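Local structure of leucine aminopeptidase 2, chloroplastic (5LHJ) at residues R364-V368 with A453-A459. The protein is a manganese-binding metalloaminopeptidase of the M17 family that takes part in bottromycin maturation and probably removes unsubstituted N-terminal amino acids from peptides. Numbering follows the deposited sequence.
Sequences RSDLV and AAGVPWA
The backbone O of Val-368 is met twice by the other segment: Ala-459 N donates a hydrogen bond to it (3.1 Å, 156° at the hydrogen), and Trp-458 CA brings a CA-H...O contact to the same oxygen. One step back, Val-368 N bonds to Pro-457 O at 3.0 Å, completing the parallel pairing of Val-368 with Trp-458. Pro-457 O also takes a CA-H...O contact from Leu-367 CA, while Leu-367 CD1 lies against the proline CB at 4.1 Å. Before the strands begin the backbones diverge, and side chains make the contact. Val-456 points its two methyls at different partners: CG1, anti to the backbone N (chi1 178°), meets Val-368 CG2 at 4.1 Å, and CG2 sits over one face of the Arg-364 guanidinium, near its rim, 3.5 Å from NH2. Ala-453 CB touches the edge of that group. Arg-364 NH2, at the end of an extended chain, donates to a water (2.7 Å), and that water in turn donates to Ala-454 O; NH2 also bonds to Ser-358 O. Shortened to an alanine, Val-456 would lose both methyls, which is likely to take away the apolar cover over the guanidinium and the contact with Val-368 CG2. The type II turn Ala-453 to Val-456, with glycine at its third position, leads from helix 440-449 into strand 458-462, which pairs in parallel with strand 367-372 in the mixed central sheet of the M17 catalytic domain.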
loop_
_atom_site.group_PDB
_atom_site.type_symbol
_atom_site.label_atom_id
_atom_site.label_comp_id
_atom_site.label_asym_id
_atom_site.label_seq_id
_atom_site.Cartn_x
_atom_site.Cartn_y
_atom_site.Cartn_z
ATOM N N ARG A 364 23.108 -9.383 -45.193
ATOM C CA ARG A 364 23.178 -8.696 -43.901
ATOM C C ARG A 364 22.229 -7.508 -43.886
ATOM O O ARG A 364 22.183 -6.745 -44.851
ATOM C CB ARG A 364 24.593 -8.189 -43.609
ATOM C CG ARG A 364 24.806 -7.938 -42.134
ATOM C CD ARG A 364 25.909 -6.947 -41.784
ATOM N NE ARG A 364 26.090 -6.979 -40.332
ATOM C CZ ARG A 364 26.989 -6.288 -39.636
ATOM N NH1 ARG A 364 27.837 -5.454 -40.236
ATOM N NH2 ARG A 364 27.040 -6.443 -38.317
ATOM N N SER A 365 21.500 -7.327 -42.788
ATOM C CA SER A 365 20.556 -6.197 -42.679
ATOM C C SER A 365 21.244 -4.847 -42.568
ATOM O O SER A 365 22.163 -4.677 -41.787
ATOM C CB SER A 365 19.601 -6.397 -41.515
ATOM O OG SER A 365 18.638 -7.352 -41.904
ATOM N N ASP A 366 20.798 -3.903 -43.383
ATOM C CA ASP A 366 21.355 -2.568 -43.410
ATOM C C ASP A 366 20.859 -1.754 -42.219
ATOM O O ASP A 366 21.503 -0.779 -41.857
ATOM C CB ASP A 366 20.958 -1.830 -44.695
ATOM C CG ASP A 366 21.554 -2.458 -45.940
ATOM O OD1 ASP A 366 22.772 -2.295 -46.161
ATOM O OD2 ASP A 366 20.797 -3.106 -46.700
ATOM N N LEU A 367 19.708 -2.140 -41.651
ATOM C CA LEU A 367 19.043 -1.389 -40.582
ATOM C C LEU A 367 18.194 -2.367 -39.770
ATOM O O LEU A 367 17.610 -3.276 -40.342
ATOM C CB LEU A 367 18.135 -0.304 -41.191
ATOM C CG LEU A 367 16.939 0.195 -40.357
ATOM C CD1 LEU A 367 17.427 1.066 -39.215
ATOM C CD2 LEU A 367 15.917 0.949 -41.172
ATOM N N VAL A 368 18.128 -2.179 -38.454
ATOM C CA VAL A 368 17.240 -2.989 -37.604
ATOM C C VAL A 368 16.314 -2.083 -36.800
ATOM O O VAL A 368 16.780 -1.154 -36.152
ATOM C CB VAL A 368 18.045 -3.894 -36.647
ATOM C CG1 VAL A 368 17.122 -4.675 -35.709
ATOM C CG2 VAL A 368 18.916 -4.847 -37.454
ATOM N N ALA A 453 24.777 -5.168 -33.215
ATOM C CA ALA A 453 26.163 -5.243 -33.669
ATOM C C ALA A 453 26.704 -3.888 -34.097
ATOM O O ALA A 453 25.988 -3.077 -34.676
ATOM C CB ALA A 453 26.308 -6.239 -34.808
ATOM N N ALA A 454 27.984 -3.674 -33.804
ATOM C CA ALA A 454 28.680 -2.418 -34.096
ATOM C C ALA A 454 28.468 -1.989 -35.537
ATOM O O ALA A 454 28.571 -2.805 -36.452
ATOM C CB ALA A 454 30.177 -2.581 -33.822
ATOM N N GLY A 455 28.119 -0.719 -35.736
ATOM C CA GLY A 455 27.965 -0.177 -37.082
ATOM C C GLY A 455 26.615 -0.335 -37.765
ATOM O O GLY A 455 26.434 0.198 -38.861
ATOM N N VAL A 456 25.664 -1.049 -37.146
ATOM C CA VAL A 456 24.348 -1.281 -37.758
ATOM C C VAL A 456 23.359 -0.218 -37.257
ATOM O O VAL A 456 23.134 -0.131 -36.040
ATOM C CB VAL A 456 23.808 -2.691 -37.417
ATOM C CG1 VAL A 456 22.430 -2.906 -38.017
ATOM C CG2 VAL A 456 24.779 -3.772 -37.906
ATOM N N PRO A 457 22.778 0.598 -38.171
ATOM C CA PRO A 457 21.764 1.570 -37.752
ATOM C C PRO A 457 20.560 0.884 -37.129
ATOM O O PRO A 457 20.123 -0.169 -37.611
ATOM C CB PRO A 457 21.373 2.282 -39.049
ATOM C CG PRO A 457 22.533 2.100 -39.949
ATOM C CD PRO A 457 23.163 0.790 -39.583
ATOM N N TRP A 458 20.037 1.476 -36.060
ATOM C CA TRP A 458 18.998 0.841 -35.265
ATOM C C TRP A 458 18.060 1.867 -34.666
ATOM O O TRP A 458 18.487 2.960 -34.283
ATOM C CB TRP A 458 19.657 -0.008 -34.168
ATOM C CG TRP A 458 18.807 -0.380 -32.981
ATOM C CD1 TRP A 458 17.869 -1.383 -32.904
ATOM C CD2 TRP A 458 18.849 0.231 -31.691
ATOM N NE1 TRP A 458 17.315 -1.413 -31.639
ATOM C CE2 TRP A 458 17.911 -0.436 -30.876
ATOM C CE3 TRP A 458 19.587 1.290 -31.144
ATOM C CZ2 TRP A 458 17.701 -0.080 -29.542
ATOM C CZ3 TRP A 458 19.365 1.647 -29.805
ATOM C CH2 TRP A 458 18.431 0.968 -29.034
ATOM N N ALA A 459 16.779 1.503 -34.610
ATOM C CA ALA A 459 15.774 2.263 -33.885
ATOM C C ALA A 459 14.919 1.320 -33.044
ATOM O O ALA A 459 14.688 0.165 -33.415
ATOM C CB ALA A 459 14.891 3.065 -34.842
HETATM O O HOH W 1 29.227 -5.744 -36.865
#